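Local coordinates for ribokinase (Arabidopsis thaliana, PDB 6ILS), which catalyses the magnesium-dependent transfer of a phosphoryl group from ATP to O-5 of D-ribose, giving D-ribose 5-phosphate, at residues K119-I124 with E144-I149; L5-S10 with I138-R143; R88-E93 with G114-K119; E123-D128 with N150-K155. All coordinates share one frame; numbering follows the deposited sequence.

Contact 1: K119-I124 with E144-I149; sequences KAWPEI and EIPDSI. With RIB (alpha-D-ribofuranose), chain F.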
loop_
_atom_site.group_PDB
_atom_site.type_symbol
_atom_site.label_atom_id
_atom_site.label_comp_id
_atom_site.label_asym_id
_atom_site.label_seq_id
_atom_site.Cartn_x
_atom_site.Cartn_y
_atom_site.Cartn_z
ATOM N N LYS B 119 -8.874 15.599 -2.131
ATOM C CA LYS B 119 -8.682 16.621 -1.107
ATOM C C LYS B 119 -7.603 17.663 -1.377
ATOM O O LYS B 119 -7.496 18.636 -0.630
ATOM C CB LYS B 119 -8.410 15.925 0.230
ATOM C CG LYS B 119 -9.652 15.221 0.772
ATOM C CD LYS B 119 -9.342 14.371 1.992
ATOM C CE LYS B 119 -10.616 13.798 2.596
ATOM N NZ LYS B 119 -10.311 12.911 3.753
ATOM N N ALA B 120 -6.830 17.508 -2.446
ATOM C CA ALA B 120 -5.704 18.409 -2.675
ATOM C C ALA B 120 -5.902 19.388 -3.816
ATOM O O ALA B 120 -4.937 19.977 -4.298
ATOM C CB ALA B 120 -4.444 17.604 -2.919
ATOM N N TRP B 121 -7.139 19.542 -4.270
ATOM C CA TRP B 121 -7.437 20.476 -5.340
ATOM C C TRP B 121 -7.792 21.842 -4.762
ATOM O O TRP B 121 -8.363 21.919 -3.685
ATOM C CB TRP B 121 -8.597 19.960 -6.196
ATOM C CG TRP B 121 -8.302 18.685 -6.950
ATOM C CD1 TRP B 121 -8.565 17.402 -6.545
ATOM C CD2 TRP B 121 -7.694 18.583 -8.239
ATOM N NE1 TRP B 121 -8.144 16.505 -7.512
ATOM C CE2 TRP B 121 -7.617 17.208 -8.563
ATOM C CE3 TRP B 121 -7.217 19.517 -9.161
ATOM C CZ2 TRP B 121 -7.090 16.757 -9.770
ATOM C CZ3 TRP B 121 -6.680 19.064 -10.353
ATOM C CH2 TRP B 121 -6.622 17.687 -10.646
ATOM N N PRO B 122 -7.481 22.920 -5.490
ATOM C CA PRO B 122 -7.916 24.223 -4.974
ATOM C C PRO B 122 -9.431 24.358 -5.051
ATOM O O PRO B 122 -10.072 23.676 -5.858
ATOM C CB PRO B 122 -7.228 25.215 -5.906
ATOM C CG PRO B 122 -7.173 24.485 -7.213
ATOM C CD PRO B 122 -6.961 23.018 -6.863
ATOM N N GLU B 123 -10.001 25.209 -4.207
ATOM C CA GLU B 123 -11.427 25.477 -4.247
ATOM C C GLU B 123 -11.810 26.011 -5.628
ATOM O O GLU B 123 -12.829 25.622 -6.199
ATOM C CB GLU B 123 -11.811 26.471 -3.147
ATOM C CG GLU B 123 -13.179 27.115 -3.339
ATOM C CD GLU B 123 -13.630 27.929 -2.134
ATOM O OE1 GLU B 123 -13.018 27.787 -1.052
ATOM O OE2 GLU B 123 -14.589 28.719 -2.273
ATOM N N ILE B 124 -10.977 26.904 -6.150
ATOM C CA ILE B 124 -11.125 27.440 -7.494
ATOM C C ILE B 124 -9.858 27.169 -8.281
ATOM O O ILE B 124 -8.763 27.493 -7.832
ATOM C CB ILE B 124 -11.391 28.963 -7.489
ATOM C CG1 ILE B 124 -12.596 29.297 -6.611
ATOM C CG2 ILE B 124 -11.590 29.475 -8.907
ATOM C CD1 ILE B 124 -13.873 28.618 -7.051
ATOM N N GLU B 144 -13.465 10.318 -10.074
ATOM C CA GLU B 144 -12.590 9.960 -8.951
ATOM C C GLU B 144 -11.859 11.192 -8.415
ATOM O O GLU B 144 -10.884 11.073 -7.666
ATOM C CB GLU B 144 -11.582 8.873 -9.391
ATOM C CG GLU B 144 -12.229 7.535 -9.708
ATOM C CD GLU B 144 -11.222 6.381 -9.857
ATOM O OE1 GLU B 144 -10.055 6.617 -10.262
ATOM O OE2 GLU B 144 -11.607 5.235 -9.543
ATOM N N ILE B 145 -12.323 12.371 -8.826
ATOM C CA ILE B 145 -11.916 13.654 -8.234
ATOM C C ILE B 145 -13.217 14.462 -7.999
ATOM O O ILE B 145 -14.292 14.058 -8.470
ATOM C CB ILE B 145 -10.919 14.450 -9.126
ATOM C CG1 ILE B 145 -11.625 14.991 -10.369
ATOM C CG2 ILE B 145 -9.697 13.594 -9.512
ATOM C CD1 ILE B 145 -10.799 15.884 -11.231
ATOM N N PRO B 146 -13.142 15.577 -7.250
ATOM C CA PRO B 146 -14.416 16.231 -6.882
ATOM C C PRO B 146 -15.266 16.744 -8.050
ATOM O O PRO B 146 -14.731 17.263 -9.012
ATOM C CB PRO B 146 -13.959 17.414 -6.016
ATOM C CG PRO B 146 -12.685 16.942 -5.399
ATOM C CD PRO B 146 -12.009 16.117 -6.475
ATOM N N ASP B 147 -16.585 16.614 -7.925
ATOM C CA ASP B 147 -17.530 17.177 -8.892
ATOM C C ASP B 147 -17.188 18.623 -9.239
ATOM O O ASP B 147 -17.278 19.039 -10.391
ATOM C CB ASP B 147 -18.964 17.106 -8.346
ATOM C CG ASP B 147 -19.537 15.692 -8.354
ATOM O OD1 ASP B 147 -19.112 14.873 -9.192
ATOM O OD2 ASP B 147 -20.428 15.400 -7.524
ATOM N N SER B 148 -16.778 19.386 -8.233
ATOM C CA SER B 148 -16.529 20.811 -8.420
ATOM C C SER B 148 -15.411 21.066 -9.401
ATOM O O SER B 148 -15.502 21.957 -10.239
ATOM C CB SER B 148 -16.191 21.486 -7.090
ATOM O OG SER B 148 -15.606 22.751 -7.339
ATOM N N ILE B 149 -14.352 20.270 -9.291
ATOM C CA ILE B 149 -13.220 20.377 -10.190
ATOM C C ILE B 149 -13.607 19.954 -11.605
ATOM O O ILE B 149 -13.239 20.620 -12.569
ATOM C CB ILE B 149 -12.040 19.517 -9.668
ATOM C CG1 ILE B 149 -11.608 20.028 -8.291
ATOM C CG2 ILE B 149 -10.877 19.542 -10.658
ATOM C CD1 ILE B 149 -11.174 21.484 -8.301
HETATM O O5 RIB F . -10.286 1.506 -13.924
HETATM C C5 RIB F . -9.225 1.038 -13.134
HETATM C C4 RIB F . -9.046 1.856 -12.025
HETATM O O4 RIB F . -10.310 2.043 -11.223
HETATM C C3 RIB F . -8.104 1.042 -11.036
HETATM O O3 RIB F . -6.674 1.322 -11.427
HETATM C C2 RIB F . -8.458 1.351 -9.872
HETATM O O2 RIB F . -7.451 2.163 -9.147
HETATM C C1 RIB F . -9.907 2.169 -9.986
HETATM O O1 RIB F . -9.730 3.501 -9.670
#
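W121 lies against I145, P146 and I149 at the start of helix 147-158 in this PfkB-family kinase. P146 is the N-cap residue of that helix. W121 sits in the loop after helix 116-119. No hydrogen bond joins the two segments, so the contact rests on how the indole is set against three aliphatic side chains. I149 comes over one face of the ring. Its CG2 stands 4.2 Å from the centroid of the W121 six-membered ring and 18° off the normal, a CH-pi contact. CG1 of I149 is anti to the carbonyl carbon (chi1 -61°), which sets it 3.7 Å from CB of W121. I145 approaches on the same face. Its CD1 lies over the rim, 4.1 Å from CZ2 of W121, and its CB is 3.8 Å from NE1 of W121. NE1 also makes a weak hydrogen bond to N117 O. P146 meets the five-membered ring obliquely, CD of P146 to CD1 of W121 at 3.7 Å. The indole also touches V59 and R61 of strand 56-63 and V8 of strand 5-8, so it joins the loop to sheet and helix. An alanine at W121 would probably open a gap beside I145 and I149 and leave the loop poorly held against the helix start. The residue before I145 belongs to the sugar site. E144 OE1 takes hydrogen bonds from S10 OG and K41 N, which hold the carboxylate in place. E144 OE2 accepts a hydrogen bond from O1 of the bound ribose at 2.6 Å.

Contact 2: L5-S10 with I138-R143; sequences LVVVGS and IVLLQR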
loop_
_atom_site.group_PDB
_atom_site.type_symbol
_atom_site.label_atom_id
_atom_site.label_comp_id
_atom_site.label_asym_id
_atom_site.label_seq_id
_atom_site.Cartn_x
_atom_site.Cartn_y
_atom_site.Cartn_z
ATOM N N LEU B 5 -4.040 15.457 -25.943
ATOM C CA LEU B 5 -5.009 14.824 -25.057
ATOM C C LEU B 5 -4.704 15.272 -23.643
ATOM O O LEU B 5 -3.594 15.062 -23.132
ATOM C CB LEU B 5 -4.952 13.293 -25.152
ATOM C CG LEU B 5 -5.597 12.512 -23.996
ATOM C CD1 LEU B 5 -7.105 12.705 -23.994
ATOM C CD2 LEU B 5 -5.253 11.021 -24.088
ATOM N N VAL B 6 -5.681 15.902 -23.001
ATOM C CA VAL B 6 -5.495 16.301 -21.610
ATOM C C VAL B 6 -6.449 15.566 -20.689
ATOM O O VAL B 6 -7.668 15.663 -20.807
ATOM C CB VAL B 6 -5.669 17.812 -21.431
ATOM C CG1 VAL B 6 -5.528 18.174 -19.949
ATOM C CG2 VAL B 6 -4.652 18.533 -22.269
ATOM N N VAL B 7 -5.866 14.785 -19.784
ATOM C CA VAL B 7 -6.613 13.993 -18.829
ATOM C C VAL B 7 -6.539 14.668 -17.476
ATOM O O VAL B 7 -5.448 14.854 -16.922
ATOM C CB VAL B 7 -6.049 12.542 -18.713
ATOM C CG1 VAL B 7 -6.894 11.713 -17.757
ATOM C CG2 VAL B 7 -5.965 11.883 -20.111
ATOM N N VAL B 8 -7.692 15.053 -16.951
ATOM C CA VAL B 8 -7.756 15.591 -15.614
ATOM C C VAL B 8 -8.449 14.565 -14.756
ATOM O O VAL B 8 -9.594 14.188 -15.013
ATOM C CB VAL B 8 -8.505 16.942 -15.564
ATOM C CG1 VAL B 8 -8.442 17.514 -14.134
ATOM C CG2 VAL B 8 -7.890 17.918 -16.572
ATOM N N GLY B 9 -7.766 14.063 -13.736
ATOM C CA GLY B 9 -8.412 13.056 -12.940
ATOM C C GLY B 9 -7.517 12.430 -11.902
ATOM O O GLY B 9 -6.571 13.060 -11.415
ATOM N N SER B 10 -7.813 11.171 -11.598
ATOM C CA SER B 10 -7.246 10.465 -10.450
ATOM C C SER B 10 -5.985 9.655 -10.722
ATOM O O SER B 10 -5.782 9.144 -11.818
ATOM C CB SER B 10 -8.275 9.517 -9.891
ATOM O OG SER B 10 -8.692 8.609 -10.911
ATOM N N ILE B 138 -8.498 17.531 -26.884
ATOM C CA ILE B 138 -9.600 16.742 -26.346
ATOM C C ILE B 138 -9.334 16.534 -24.864
ATOM O O ILE B 138 -8.188 16.399 -24.456
ATOM C CB ILE B 138 -9.761 15.382 -27.097
ATOM C CG1 ILE B 138 -11.027 14.667 -26.653
ATOM C CG2 ILE B 138 -8.532 14.469 -26.902
ATOM C CD1 ILE B 138 -11.557 13.680 -27.691
ATOM N N VAL B 139 -10.377 16.562 -24.048
ATOM C CA VAL B 139 -10.202 16.464 -22.603
ATOM C C VAL B 139 -10.974 15.274 -22.046
ATOM O O VAL B 139 -12.122 15.054 -22.436
ATOM C CB VAL B 139 -10.661 17.783 -21.891
ATOM C CG1 VAL B 139 -10.664 17.619 -20.379
ATOM C CG2 VAL B 139 -9.769 18.931 -22.305
ATOM N N LEU B 140 -10.337 14.493 -21.159
ATOM C CA LEU B 140 -10.956 13.316 -20.546
ATOM C C LEU B 140 -11.051 13.477 -19.045
ATOM O O LEU B 140 -10.050 13.799 -18.410
ATOM C CB LEU B 140 -10.140 12.030 -20.820
ATOM C CG LEU B 140 -9.843 11.568 -22.229
ATOM C CD1 LEU B 140 -9.431 10.065 -22.223
ATOM C CD2 LEU B 140 -11.011 11.844 -23.156
ATOM N N LEU B 141 -12.247 13.242 -18.506
ATOM C CA LEU B 141 -12.550 13.280 -17.078
ATOM C C LEU B 141 -13.132 11.943 -16.632
ATOM O O LEU B 141 -13.668 11.189 -17.459
ATOM C CB LEU B 141 -13.555 14.414 -16.791
ATOM C CG LEU B 141 -13.218 15.760 -17.428
ATOM C CD1 LEU B 141 -14.404 16.734 -17.280
ATOM C CD2 LEU B 141 -11.918 16.376 -16.808
ATOM N N GLN B 142 -13.036 11.643 -15.336
ATOM C CA GLN B 142 -13.745 10.517 -14.743
ATOM C C GLN B 142 -14.379 10.987 -13.427
ATOM O O GLN B 142 -14.417 12.183 -13.159
ATOM C CB GLN B 142 -12.818 9.320 -14.489
ATOM C CG GLN B 142 -11.723 9.142 -15.540
ATOM C CD GLN B 142 -10.603 10.177 -15.399
ATOM O OE1 GLN B 142 -10.178 10.530 -14.281
ATOM N NE2 GLN B 142 -10.133 10.668 -16.523
ATOM N N ARG B 143 -14.848 10.056 -12.604
ATOM C CA ARG B 143 -15.486 10.469 -11.358
ATOM C C ARG B 143 -14.752 9.990 -10.120
ATOM O O ARG B 143 -15.336 9.380 -9.225
ATOM C CB ARG B 143 -16.927 10.009 -11.365
ATOM C CG ARG B 143 -17.642 10.605 -12.558
ATOM C CD ARG B 143 -19.091 10.914 -12.283
ATOM N NE ARG B 143 -19.293 11.830 -11.158
ATOM C CZ ARG B 143 -20.123 11.565 -10.154
ATOM N NH1 ARG B 143 -20.778 10.411 -10.144
ATOM N NH2 ARG B 143 -20.289 12.429 -9.160
HETATM O O HOH W 1 -11.845 13.767 -13.717
#
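Strands 5-8 and 138-143 are parallel neighbours in the middle of the large sheet of the ribokinase fold. V6 lies beside V139 and bonds to its neighbours I138 and L140. V6 N donates to I138 O at 2.9 Å, L140 N to V6 O, and V8 N to L140 O at 3.0 Å. Beyond V8 a water takes over, donating to V8 O and accepting from Q142 N. On the face shared by L5, V7, I138 and L140, L5 CD1 presses on L140 CG at 3.5 Å, tighter than usual, the side chains crossing at about a right angle. L141 CD2 packs on V8 CB at 3.7 Å. The Q142 chain bends at chi2 (74°), and its amide ends beside the first strand. NE2 of Q142 lies 3.6 Å from V7 CG1 and bonds to Q45 OE1 of helix 41-51. OE1 of Q142 is 3.4 Å from G9 CA, where a side chain on G9 would clash. An alanine at Q142 would probably leave Q45 without this partner and open a gap beside G9. Past V8, direct pairing gives way to a water and to contacts of the Q142 amide, consistent with the strand end leading into the sugar site at S10.

Contact 3: R88-E93 with G114-K119; sequences RSVNNE and GGANMK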
loop_
_atom_site.group_PDB
_atom_site.type_symbol
_atom_site.label_atom_id
_atom_site.label_comp_id
_atom_site.label_asym_id
_atom_site.label_seq_id
_atom_site.Cartn_x
_atom_site.Cartn_y
_atom_site.Cartn_z
ATOM N N ARG B 88 0.622 18.151 -9.512
ATOM C CA ARG B 88 1.104 18.794 -8.299
ATOM C C ARG B 88 1.069 17.811 -7.148
ATOM O O ARG B 88 0.153 16.996 -7.053
ATOM C CB ARG B 88 0.265 20.024 -7.954
ATOM C CG ARG B 88 0.413 21.173 -8.919
ATOM C CD ARG B 88 -0.217 22.439 -8.353
ATOM N NE ARG B 88 -0.191 23.535 -9.321
ATOM C CZ ARG B 88 -0.575 24.781 -9.056
ATOM N NH1 ARG B 88 -1.011 25.098 -7.843
ATOM N NH2 ARG B 88 -0.516 25.712 -10.002
ATOM N N SER B 89 2.069 17.893 -6.271
ATOM C CA SER B 89 2.129 17.035 -5.090
ATOM C C SER B 89 2.016 17.872 -3.810
ATOM O O SER B 89 2.517 18.995 -3.760
ATOM C CB SER B 89 3.423 16.222 -5.082
ATOM O OG SER B 89 3.579 15.491 -6.292
ATOM N N VAL B 90 1.344 17.333 -2.795
ATOM C CA VAL B 90 1.149 18.038 -1.524
ATOM C C VAL B 90 1.700 17.186 -0.378
ATOM O O VAL B 90 1.771 15.965 -0.491
ATOM C CB VAL B 90 -0.346 18.356 -1.255
ATOM C CG1 VAL B 90 -0.905 19.308 -2.315
ATOM C CG2 VAL B 90 -1.172 17.066 -1.187
ATOM N N ASN B 91 2.079 17.808 0.734
ATOM C CA ASN B 91 2.635 17.013 1.827
ATOM C C ASN B 91 1.647 16.785 2.959
ATOM O O ASN B 91 1.994 16.185 3.978
ATOM C CB ASN B 91 3.918 17.655 2.369
ATOM C CG ASN B 91 3.713 19.083 2.852
ATOM O OD1 ASN B 91 2.634 19.455 3.316
ATOM N ND2 ASN B 91 4.765 19.891 2.753
ATOM N N ASN B 92 0.413 17.248 2.778
ATOM C CA ASN B 92 -0.603 17.105 3.813
ATOM C C ASN B 92 -1.744 16.152 3.437
ATOM O O ASN B 92 -2.710 16.014 4.182
ATOM C CB ASN B 92 -1.176 18.474 4.170
ATOM C CG ASN B 92 -1.933 19.102 3.020
ATOM O OD1 ASN B 92 -1.734 18.734 1.857
ATOM N ND2 ASN B 92 -2.801 20.061 3.333
ATOM N N GLU B 93 -1.637 15.511 2.274
ATOM C CA GLU B 93 -2.575 14.453 1.893
ATOM C C GLU B 93 -1.791 13.295 1.300
ATOM O O GLU B 93 -0.785 13.519 0.632
ATOM C CB GLU B 93 -3.614 14.965 0.883
ATOM C CG GLU B 93 -4.506 16.082 1.403
ATOM C CD GLU B 93 -5.518 15.603 2.426
ATOM O OE1 GLU B 93 -5.707 14.376 2.554
ATOM O OE2 GLU B 93 -6.144 16.458 3.092
ATOM N N GLY B 114 -9.532 8.258 -1.111
ATOM C CA GLY B 114 -9.517 9.389 -2.020
ATOM C C GLY B 114 -8.203 10.129 -1.986
ATOM O O GLY B 114 -7.620 10.448 -3.030
ATOM N N GLY B 115 -7.728 10.394 -0.774
ATOM C CA GLY B 115 -6.478 11.098 -0.592
ATOM C C GLY B 115 -6.381 12.392 -1.371
ATOM O O GLY B 115 -7.350 13.161 -1.449
ATOM N N ALA B 116 -5.218 12.611 -1.976
ATOM C CA ALA B 116 -4.949 13.825 -2.740
ATOM C C ALA B 116 -5.920 13.970 -3.912
ATOM O O ALA B 116 -6.189 15.088 -4.355
ATOM C CB ALA B 116 -3.514 13.831 -3.241
ATOM N N ASN B 117 -6.440 12.847 -4.417
ATOM C CA ASN B 117 -7.366 12.898 -5.564
ATOM C C ASN B 117 -8.626 13.687 -5.230
ATOM O O ASN B 117 -9.191 14.377 -6.096
ATOM C CB ASN B 117 -7.771 11.493 -6.019
ATOM C CG ASN B 117 -6.628 10.725 -6.663
ATOM O OD1 ASN B 117 -5.883 11.253 -7.489
ATOM N ND2 ASN B 117 -6.507 9.454 -6.300
ATOM N N MET B 118 -9.066 13.564 -3.978
ATOM C CA MET B 118 -10.303 14.199 -3.532
ATOM C C MET B 118 -10.058 15.473 -2.725
ATOM O O MET B 118 -10.927 16.344 -2.657
ATOM C CB MET B 118 -11.130 13.223 -2.695
ATOM C CG MET B 118 -11.764 12.089 -3.479
ATOM S SD MET B 118 -12.874 12.651 -4.773
ATOM C CE MET B 118 -14.266 13.276 -3.830
ATOM N N LYS B 119 -8.874 15.599 -2.131
ATOM C CA LYS B 119 -8.682 16.621 -1.107
ATOM C C LYS B 119 -7.603 17.663 -1.377
ATOM O O LYS B 119 -7.496 18.636 -0.630
ATOM C CB LYS B 119 -8.410 15.925 0.230
ATOM C CG LYS B 119 -9.652 15.221 0.772
ATOM C CD LYS B 119 -9.342 14.371 1.992
ATOM C CE LYS B 119 -10.616 13.798 2.596
ATOM N NZ LYS B 119 -10.311 12.911 3.753
HETATM O O HOH W 2 -6.040 19.352 2.010
HETATM O O HOH W 3 -7.233 11.900 3.230
#
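E93 and K119 meet where the turn after edge strand 87-90 of the large sheet, which leads to strand 96-102 of the four-stranded sheet, lies beside helix 116-119. That short helix follows strand 108-113 of the second sheet. Van der Waals contacts come first: the E93 carboxylate lies against the aliphatic part of K119. E93 bends at chi2 (-72°), which brings its CD to 3.6 Å from K119 CB. The K119 chain is extended and crosses the E93 side chain at about a right angle. E93 CB lies 4.0 Å from A116 CA. V90 adds a looser, apolar touch, its CG2 4.5 Å from A116 CB.

Polar contacts run through water. One water donates to E93 OE2 and to K119 O, 3.1 Å from each. A second donates to E93 OE1 and accepts from K119 NZ at 3.3 Å. The charged ends themselves stay apart, with E93 OE1 5.0 Å from K119 NZ.

In the backbone, G115 is the N-cap residue of helix 116-119, and its O accepts from both M118 N and K119 N. Its positive phi (51°) favours glycine. A116 also has a backbone hydrogen bond to P94.

K119 NZ makes a weak hydrogen bond to K32 O of the second subunit, so the lysine lies at the dimer interface. Carboxylate and ammonium would probably still attract each other, but at a distance and without a direct salt bridge.

Contact 4: E123-D128 with N150-K155; sequences EIMSDD and NIQVAK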
loop_
_atom_site.group_PDB
_atom_site.type_symbol
_atom_site.label_atom_id
_atom_site.label_comp_id
_atom_site.label_asym_id
_atom_site.label_seq_id
_atom_site.Cartn_x
_atom_site.Cartn_y
_atom_site.Cartn_z
ATOM N N GLU B 123 -10.001 25.209 -4.207
ATOM C CA GLU B 123 -11.427 25.477 -4.247
ATOM C C GLU B 123 -11.810 26.011 -5.628
ATOM O O GLU B 123 -12.829 25.622 -6.199
ATOM C CB GLU B 123 -11.811 26.471 -3.147
ATOM C CG GLU B 123 -13.179 27.115 -3.339
ATOM C CD GLU B 123 -13.630 27.929 -2.134
ATOM O OE1 GLU B 123 -13.018 27.787 -1.052
ATOM O OE2 GLU B 123 -14.589 28.719 -2.273
ATOM N N ILE B 124 -10.977 26.904 -6.150
ATOM C CA ILE B 124 -11.125 27.440 -7.494
ATOM C C ILE B 124 -9.858 27.169 -8.281
ATOM O O ILE B 124 -8.763 27.493 -7.832
ATOM C CB ILE B 124 -11.391 28.963 -7.489
ATOM C CG1 ILE B 124 -12.596 29.297 -6.611
ATOM C CG2 ILE B 124 -11.590 29.475 -8.907
ATOM C CD1 ILE B 124 -13.873 28.618 -7.051
ATOM N N MET B 125 -10.003 26.570 -9.456
ATOM C CA MET B 125 -8.853 26.307 -10.305
ATOM C C MET B 125 -8.271 27.609 -10.812
ATOM O O MET B 125 -9.000 28.444 -11.343
ATOM C CB MET B 125 -9.249 25.426 -11.485
ATOM C CG MET B 125 -9.817 24.093 -11.068
ATOM S SD MET B 125 -8.498 22.918 -10.753
ATOM C CE MET B 125 -7.976 22.583 -12.437
ATOM N N SER B 126 -6.961 27.785 -10.658
ATOM C CA SER B 126 -6.307 28.979 -11.196
ATOM C C SER B 126 -6.256 28.896 -12.715
ATOM O O SER B 126 -6.293 27.804 -13.280
ATOM C CB SER B 126 -4.898 29.142 -10.633
ATOM O OG SER B 126 -3.990 28.308 -11.325
ATOM N N ASP B 127 -6.154 30.049 -13.372
ATOM C CA ASP B 127 -6.270 30.105 -14.822
ATOM C C ASP B 127 -5.061 29.528 -15.558
ATOM O O ASP B 127 -5.120 29.303 -16.777
ATOM C CB ASP B 127 -6.510 31.543 -15.273
ATOM C CG ASP B 127 -7.983 31.884 -15.353
ATOM O OD1 ASP B 127 -8.553 32.311 -14.329
ATOM O OD2 ASP B 127 -8.574 31.703 -16.436
ATOM N N ASP B 128 -3.977 29.269 -14.832
ATOM C CA ASP B 128 -2.854 28.583 -15.446
ATOM C C ASP B 128 -2.794 27.151 -14.946
ATOM O O ASP B 128 -1.899 26.393 -15.317
ATOM C CB ASP B 128 -1.540 29.325 -15.192
ATOM C CG ASP B 128 -1.191 30.298 -16.326
ATOM O OD1 ASP B 128 -0.819 29.832 -17.426
ATOM O OD2 ASP B 128 -1.298 31.528 -16.121
ATOM N N ASN B 150 -14.345 18.848 -11.730
ATOM C CA ASN B 150 -14.797 18.425 -13.061
ATOM C C ASN B 150 -15.646 19.492 -13.737
ATOM O O ASN B 150 -15.527 19.717 -14.937
ATOM C CB ASN B 150 -15.598 17.128 -12.989
ATOM C CG ASN B 150 -14.710 15.898 -12.958
ATOM O OD1 ASN B 150 -13.588 15.914 -13.469
ATOM N ND2 ASN B 150 -15.205 14.838 -12.354
ATOM N N ILE B 151 -16.507 20.136 -12.955
ATOM C CA ILE B 151 -17.393 21.168 -13.507
ATOM C C ILE B 151 -16.575 22.336 -14.036
ATOM O O ILE B 151 -16.768 22.773 -15.163
ATOM C CB ILE B 151 -18.426 21.631 -12.459
ATOM C CG1 ILE B 151 -19.476 20.539 -12.265
ATOM C CG2 ILE B 151 -19.089 22.935 -12.907
ATOM C CD1 ILE B 151 -20.344 20.714 -11.053
ATOM N N GLN B 152 -15.597 22.792 -13.260
ATOM C CA GLN B 152 -14.768 23.906 -13.680
ATOM C C GLN B 152 -13.958 23.600 -14.936
ATOM O O GLN B 152 -13.771 24.467 -15.791
ATOM C CB GLN B 152 -13.828 24.326 -12.536
ATOM C CG GLN B 152 -14.559 24.841 -11.296
ATOM C CD GLN B 152 -13.608 25.179 -10.160
ATOM O OE1 GLN B 152 -12.679 25.979 -10.321
ATOM N NE2 GLN B 152 -13.816 24.544 -9.014
ATOM N N VAL B 153 -13.451 22.375 -15.050
ATOM C CA VAL B 153 -12.664 22.011 -16.226
ATOM C C VAL B 153 -13.549 21.971 -17.477
ATOM O O VAL B 153 -13.211 22.531 -18.516
ATOM C CB VAL B 153 -11.970 20.640 -16.021
ATOM C CG1 VAL B 153 -11.398 20.117 -17.341
ATOM C CG2 VAL B 153 -10.882 20.767 -14.970
ATOM N N ALA B 154 -14.687 21.304 -17.359
ATOM C CA ALA B 154 -15.580 21.131 -18.498
ATOM C C ALA B 154 -16.059 22.488 -19.010
ATOM O O ALA B 154 -16.044 22.744 -20.212
ATOM C CB ALA B 154 -16.745 20.265 -18.119
ATOM N N LYS B 155 -16.446 23.365 -18.085
ATOM C CA LYS B 155 -16.913 24.706 -18.457
ATOM C C LYS B 155 -15.814 25.514 -19.129
ATOM O O LYS B 155 -16.072 26.272 -20.063
ATOM C CB LYS B 155 -17.448 25.451 -17.230
ATOM C CG LYS B 155 -18.810 24.951 -16.807
ATOM C CD LYS B 155 -19.398 25.749 -15.661
ATOM C CE LYS B 155 -20.744 25.160 -15.273
ATOM N NZ LYS B 155 -21.474 25.986 -14.266
#
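Q152 grips the backbone of the loop 123-128 with both ends of its side-chain amide. M125 N donates to Q152 OE1 at 2.9 Å, and this bond is nearly straight, with an N-H...O angle of 174°. Q152 NE2 donates to E123 O at 3.2 Å, a longer and more bent bond. The donor there is tilted 28° from the carbonyl plane of E123. The amide thus takes one acceptor and one donor from the same loop, two residues apart. CD of Q152 is anti to CA (chi2 177°), which carries the amide away from helix 147-158 toward the loop. NE2 of Q152 also bonds to S148 OG, one turn earlier on that helix. Together these bonds should restrict rotation of the amide.

Around the amide the packing is light. M125 CG lies 3.5 Å from Q152 OE1, and the two side chains run obliquely to each other. I124 brings its CG2 to 3.9 Å from the same oxygen, its side chain crossing Q152 at about a right angle. Further out, M125 CE touches V153 CG2 at 4.3 Å. V153 in turn rests on V139 and L141 of strand 138-143, while M125 also packs on L130 and I149. M125 therefore bridges loop and helix, with strand 138-143 on the far side of V153.

This loop has no regular helix or strand of its own across the contact. Its E123 carbonyl and M125 N-H both find their partner in one glutamine, so a single side chain serves backbone groups that regular secondary structure would otherwise pair.

From the N terminus, segment 5-10 waits longest for its partner: contact 2 closes a loop of 127 residues when strand 138-143 joins strand 5-8 in the large sheet. Contact 3 lies wholly within that loop and ties the end of strand 87-90 to helix 116-119. It closes before contact 1 opens, and the two share K119. Contacts 1 and 4 both start from the loop after helix 116-119 and end on helix 147-158 or just before it. Each therefore crosses contact 2. They share E123 and I124, and I149 meets M125 between them. N150 bonds to Q142, joining contact 4 to contact 2, while S10 and E144 join contacts 1 and 2 at the ribose site.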